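Local coordinates for protein putative non-ribosomal peptide synthetase (Actinomadura parvosata subsp. kistnae, PDB 6M7L) that belongs to the condensation-domain family of non-ribosomal peptide synthetases and so probably takes part in assembly-line peptide biosynthesis, at residues 367-372 / 405-410; 431-436 / 441-446. All blocks are in the same frame, centred on the assembly; numbering follows the deposited sequence.

Contact 1: residues 367-372 / 405-410; sequences TRHPIF and AMELDL
ND1 of His369 faces two backbone carbonyls of its own loop while the imidazole lies against Leu408 and Glu407. The main bond runs from His369 ND1 to Phe372 O at 2.8 Å with an N-H...O angle of 142°; the acceptor sits near the ring plane. A second, weak bond reaches Pro370 O, at 3.0 Å from His369 ND1. With CG anti to the backbone N (chi1 -169°), the ring is carried toward segment 405-410, and ND1 is left facing the carbonyls of the turn that follows.

Fixed in this way, the imidazole offers one face to Leu408, whose CD2 stands 4.1 Å from the His369 ring centroid and 22° off the normal, a CH-pi contact. Pro370 CD lies over the opposite face. Leu408 CD2 also meets Phe372, 3.6 Å from its CE1, so a single branch touches two rings. At the imidazole edge, His369 CD2 is 3.7 Å from Glu407 CB, and the Glu407 carboxylate is turned steeply to the ring plane. That carboxylate is salt-bridged to Arg30 of helix 26-34, while the ring of Phe353 meets the imidazole nearly parallel.

With an alanine here, Phe372 O would probably lose its imidazole N-H and Leu408 CD2 the ring face beneath it.

The two loops lead into strands 374-380 and 410-418, parallel neighbours in one sheet of the condensation-domain fold. No hydrogen bond links the loops in this contact: polar bonding shapes one of them internally, and apolar packing on the ring it fixes joins them.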
loop_
_atom_site.group_PDB
_atom_site.type_symbol
_atom_site.label_atom_id
_atom_site.label_comp_id
_atom_site.label_asym_id
_atom_site.label_seq_id
_atom_site.Cartn_x
_atom_site.Cartn_y
_atom_site.Cartn_z
ATOM N N THR A 367 -2.734 34.375 -11.733
ATOM C CA THR A 367 -2.770 33.746 -13.043
ATOM C C THR A 367 -1.402 33.255 -13.497
ATOM O O THR A 367 -1.293 32.686 -14.589
ATOM C CB THR A 367 -3.353 34.720 -14.080
ATOM O OG1 THR A 367 -3.787 33.993 -15.235
ATOM C CG2 THR A 367 -2.321 35.753 -14.500
ATOM N N ARG A 368 -0.359 33.460 -12.695
ATOM C CA ARG A 368 0.959 32.894 -12.943
ATOM C C ARG A 368 1.553 32.453 -11.615
ATOM O O ARG A 368 1.599 33.239 -10.664
ATOM C CB ARG A 368 1.889 33.900 -13.633
ATOM C CG ARG A 368 3.285 33.354 -13.898
ATOM C CD ARG A 368 4.056 34.233 -14.867
ATOM N NE ARG A 368 4.417 35.515 -14.272
ATOM C CZ ARG A 368 5.642 35.831 -13.865
ATOM N NH1 ARG A 368 6.632 34.956 -13.997
ATOM N NH2 ARG A 368 5.879 37.023 -13.333
ATOM N N HIS A 369 2.002 31.202 -11.555
ATOM C CA HIS A 369 2.504 30.651 -10.304
ATOM C C HIS A 369 3.799 31.351 -9.898
ATOM O O HIS A 369 4.609 31.713 -10.758
ATOM C CB HIS A 369 2.737 29.146 -10.443
ATOM C CG HIS A 369 2.998 28.450 -9.144
ATOM N ND1 HIS A 369 4.270 28.202 -8.676
ATOM C CD2 HIS A 369 2.150 27.953 -8.213
ATOM C CE1 HIS A 369 4.194 27.578 -7.512
ATOM N NE2 HIS A 369 2.919 27.417 -7.208
ATOM N N PRO A 370 4.018 31.568 -8.601
ATOM C CA PRO A 370 5.224 32.281 -8.165
ATOM C C PRO A 370 6.497 31.485 -8.412
ATOM O O PRO A 370 6.504 30.251 -8.402
ATOM C CB PRO A 370 4.990 32.490 -6.663
ATOM C CG PRO A 370 3.515 32.354 -6.476
ATOM C CD PRO A 370 3.079 31.345 -7.490
ATOM N N ILE A 371 7.579 32.226 -8.653
ATOM C CA ILE A 371 8.947 31.717 -8.747
ATOM C C ILE A 371 9.125 30.751 -9.914
ATOM O O ILE A 371 10.061 30.896 -10.708
ATOM C CB ILE A 371 9.389 31.069 -7.422
ATOM C CG1 ILE A 371 9.249 32.073 -6.275
ATOM C CG2 ILE A 371 10.832 30.600 -7.523
ATOM C CD1 ILE A 371 9.726 31.553 -4.937
ATOM N N PHE A 372 8.252 29.752 -10.028
ATOM C CA PHE A 372 8.314 28.831 -11.152
ATOM C C PHE A 372 6.913 28.575 -11.683
ATOM O O PHE A 372 5.925 28.649 -10.951
ATOM C CB PHE A 372 8.994 27.498 -10.777
ATOM C CG PHE A 372 8.353 26.783 -9.622
ATOM C CD1 PHE A 372 7.293 25.914 -9.826
ATOM C CD2 PHE A 372 8.823 26.967 -8.333
ATOM C CE1 PHE A 372 6.706 25.255 -8.764
ATOM C CE2 PHE A 372 8.241 26.305 -7.268
ATOM C CZ PHE A 372 7.181 25.451 -7.483
ATOM N N ALA A 405 -6.875 20.631 -10.809
ATOM C CA ALA A 405 -6.673 22.057 -11.014
ATOM C C ALA A 405 -5.295 22.453 -10.504
ATOM O O ALA A 405 -4.874 22.030 -9.424
ATOM C CB ALA A 405 -7.762 22.858 -10.299
ATOM N N MET A 406 -4.583 23.255 -11.291
ATOM C CA MET A 406 -3.234 23.659 -10.929
ATOM C C MET A 406 -2.999 25.098 -11.355
ATOM O O MET A 406 -3.679 25.628 -12.236
ATOM C CB MET A 406 -2.178 22.743 -11.562
ATOM C CG MET A 406 -2.070 22.855 -13.073
ATOM S SD MET A 406 -0.723 21.848 -13.716
ATOM C CE MET A 406 -0.648 22.401 -15.413
ATOM N N GLU A 407 -2.023 25.730 -10.702
ATOM C CA GLU A 407 -1.583 27.065 -11.082
ATOM C C GLU A 407 -0.423 27.041 -12.061
ATOM O O GLU A 407 -0.153 28.059 -12.709
ATOM C CB GLU A 407 -1.162 27.860 -9.844
ATOM C CG GLU A 407 -2.203 27.927 -8.751
ATOM C CD GLU A 407 -1.736 28.760 -7.580
ATOM O OE1 GLU A 407 -1.649 29.999 -7.727
ATOM O OE2 GLU A 407 -1.437 28.175 -6.517
ATOM N N LEU A 408 0.270 25.913 -12.173
ATOM C CA LEU A 408 1.411 25.813 -13.062
ATOM C C LEU A 408 0.955 25.809 -14.517
ATOM O O LEU A 408 -0.194 25.493 -14.838
ATOM C CB LEU A 408 2.207 24.545 -12.759
ATOM C CG LEU A 408 2.698 24.410 -11.318
ATOM C CD1 LEU A 408 2.940 22.950 -10.977
ATOM C CD2 LEU A 408 3.963 25.227 -11.115
ATOM N N ASP A 409 1.876 26.186 -15.404
ATOM C CA ASP A 409 1.615 26.053 -16.832
ATOM C C ASP A 409 1.900 24.637 -17.305
ATOM O O ASP A 409 1.179 24.101 -18.154
ATOM C CB ASP A 409 2.460 27.048 -17.625
ATOM C CG ASP A 409 2.380 28.448 -17.069
ATOM O OD1 ASP A 409 1.386 28.753 -16.381
ATOM O OD2 ASP A 409 3.306 29.245 -17.322
ATOM N N LEU A 410 2.949 24.024 -16.764
ATOM C CA LEU A 410 3.379 22.696 -17.165
ATOM C C LEU A 410 3.815 21.918 -15.934
ATOM O O LEU A 410 4.520 22.448 -15.070
ATOM C CB LEU A 410 4.524 22.770 -18.180
ATOM C CG LEU A 410 4.179 23.462 -19.498
ATOM C CD1 LEU A 410 5.441 23.850 -20.250
ATOM C CD2 LEU A 410 3.292 22.564 -20.348
#

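Contact 2: residues 431-436 / 441-446; sequences LVYAED and AGAEAL
Tyr433 and Leu431 of strand 424-434 pack against Ala443 and Leu446 of helix 440-459, forming a beta-alpha unit in which the helix turns back over the sheet strand that precedes it. The local axes support this reading: they approach to 9.4 Å, and their directions differ by 141°, closer to antiparallel than to perpendicular. Leu431 and Tyr433 are two residues apart and share the strand face turned to the helix, whereas Val432 points away.

The aromatic part of the contact is CH-pi. Ala443 CB sits over a face of Tyr433, 4.0 Å from the ring centroid and 29° off the normal; its nearest ring atom is CD1, at 3.5 Å. The Tyr433 ring reaches this place because CG lies between the backbone N and the carbonyl carbon (chi1 66°).

The aliphatic part is carried by Leu431, whose CD2 branch touches Leu446 CB at 4.0 Å, the two side chains crossing at about a right angle. Leu410 of the adjoining strand 410-418 touches Leu431, Tyr433 and Leu446, continuing this apolar layer across the sheet.

Hydrogen bonding between the segments is absent, and the one polar atom met is touched by a methyl group: Ala443 O lies 3.7 Å from Leu431 CD2. On the strand side, Leu431 O lies in the Tyr433 ring plane, at the edge and 3.9 Å from CD1.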
loop_
_atom_site.group_PDB
_atom_site.type_symbol
_atom_site.label_atom_id
_atom_site.label_comp_id
_atom_site.label_asym_id
_atom_site.label_seq_id
_atom_site.Cartn_x
_atom_site.Cartn_y
_atom_site.Cartn_z
ATOM N N LEU A 431 2.782 14.930 -19.630
ATOM C CA LEU A 431 3.005 16.372 -19.561
ATOM C C LEU A 431 1.663 17.027 -19.262
ATOM O O LEU A 431 0.821 17.180 -20.149
ATOM C CB LEU A 431 3.606 16.900 -20.859
ATOM C CG LEU A 431 3.741 18.423 -20.919
ATOM C CD1 LEU A 431 4.644 18.920 -19.801
ATOM C CD2 LEU A 431 4.258 18.876 -22.276
ATOM N N VAL A 432 1.453 17.397 -18.004
ATOM C CA VAL A 432 0.224 18.066 -17.596
ATOM C C VAL A 432 0.362 19.551 -17.899
ATOM O O VAL A 432 1.284 20.211 -17.409
ATOM C CB VAL A 432 -0.071 17.825 -16.109
ATOM C CG1 VAL A 432 -1.394 18.467 -15.724
ATOM C CG2 VAL A 432 -0.077 16.330 -15.812
ATOM N N TYR A 433 -0.551 20.079 -18.710
ATOM C CA TYR A 433 -0.468 21.448 -19.195
ATOM C C TYR A 433 -1.682 22.249 -18.742
ATOM O O TYR A 433 -2.771 21.702 -18.542
ATOM C CB TYR A 433 -0.370 21.489 -20.727
ATOM C CG TYR A 433 -1.618 20.998 -21.424
ATOM C CD1 TYR A 433 -1.807 19.646 -21.679
ATOM C CD2 TYR A 433 -2.611 21.885 -21.821
ATOM C CE1 TYR A 433 -2.948 19.191 -22.313
ATOM C CE2 TYR A 433 -3.756 21.440 -22.452
ATOM C CZ TYR A 433 -3.919 20.094 -22.693
ATOM O OH TYR A 433 -5.057 19.651 -23.321
ATOM N N ALA A 434 -1.484 23.556 -18.595
ATOM C CA ALA A 434 -2.568 24.461 -18.238
ATOM C C ALA A 434 -3.361 24.837 -19.483
ATOM O O ALA A 434 -2.785 25.255 -20.491
ATOM C CB ALA A 434 -2.017 25.714 -17.562
ATOM N N GLU A 435 -4.686 24.695 -19.407
ATOM C CA GLU A 435 -5.518 24.960 -20.577
ATOM C C GLU A 435 -5.566 26.445 -20.922
ATOM O O GLU A 435 -5.708 26.797 -22.099
ATOM C CB GLU A 435 -6.927 24.408 -20.357
ATOM C CG GLU A 435 -6.984 22.884 -20.345
ATOM C CD GLU A 435 -8.399 22.344 -20.410
ATOM O OE1 GLU A 435 -9.351 23.152 -20.337
ATOM O OE2 GLU A 435 -8.557 21.112 -20.540
ATOM N N ASP A 436 -5.432 27.335 -19.924
ATOM C CA ASP A 436 -5.375 28.782 -20.200
ATOM C C ASP A 436 -4.091 29.199 -20.871
ATOM O O ASP A 436 -3.869 30.401 -21.075
ATOM C CB ASP A 436 -5.531 29.589 -18.913
ATOM C CG ASP A 436 -6.839 29.320 -18.205
ATOM O OD1 ASP A 436 -7.780 28.820 -18.859
ATOM O OD2 ASP A 436 -6.926 29.613 -16.992
ATOM N N ALA A 441 -2.606 20.289 -29.020
ATOM C CA ALA A 441 -1.592 20.344 -30.068
ATOM C C ALA A 441 -0.323 21.027 -29.572
ATOM O O ALA A 441 0.787 20.539 -29.812
ATOM C CB ALA A 441 -2.146 21.064 -31.297
ATOM N N GLY A 442 -0.469 22.155 -28.872
ATOM C CA GLY A 442 0.693 22.836 -28.329
ATOM C C GLY A 442 1.412 22.034 -27.265
ATOM O O GLY A 442 2.626 22.173 -27.093
ATOM N N ALA A 443 0.681 21.184 -26.539
ATOM C CA ALA A 443 1.310 20.328 -25.541
ATOM C C ALA A 443 1.975 19.117 -26.185
ATOM O O ALA A 443 3.090 18.745 -25.803
ATOM C CB ALA A 443 0.280 19.883 -24.505
ATOM N N GLU A 444 1.302 18.488 -27.155
ATOM C CA GLU A 444 1.929 17.405 -27.906
ATOM C C GLU A 444 3.205 17.876 -28.588
ATOM O O GLU A 444 4.226 17.180 -28.562
ATOM C CB GLU A 444 0.956 16.848 -28.945
ATOM C CG GLU A 444 -0.105 15.916 -28.397
ATOM C CD GLU A 444 -1.048 15.431 -29.479
ATOM O OE1 GLU A 444 -1.001 15.985 -30.597
ATOM O OE2 GLU A 444 -1.833 14.498 -29.214
ATOM N N ALA A 445 3.162 19.058 -29.209
ATOM C CA ALA A 445 4.363 19.623 -29.812
ATOM C C ALA A 445 5.450 19.835 -28.769
ATOM O O ALA A 445 6.639 19.648 -29.050
ATOM C CB ALA A 445 4.030 20.938 -30.515
ATOM N N LEU A 446 5.060 20.222 -27.554
ATOM C CA LEU A 446 6.033 20.400 -26.483
ATOM C C LEU A 446 6.587 19.059 -26.016
ATOM O O LEU A 446 7.806 18.899 -25.865
ATOM C CB LEU A 446 5.391 21.154 -25.320
ATOM C CG LEU A 446 6.107 22.439 -24.919
ATOM C CD1 LEU A 446 5.382 23.112 -23.770
ATOM C CD2 LEU A 446 7.546 22.140 -24.550
#

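How the contacts relate
Both contacts are buried, contact 1 centred about 12 Å from the chain centre and contact 2 about 18 Å. They serve one four-stranded sheet in different ways. Contact 1 joins two irregular loops that lead into strands 374-380 and 410-418, next to a helix from the N-terminal part of the chain, and mixes ring packing with a nearby carboxylate. Contact 2 seats a helix on the face of strand 424-434 by apolar packing alone. Their centres are about 14 Å apart, yet the segments touch: Asp409 O lies 2.8 Å from Ala434 N, a probable hydrogen bond from the end of strand 424-434 to the residue just before strand 410-418, and the Met406 CE methyl packs beside it.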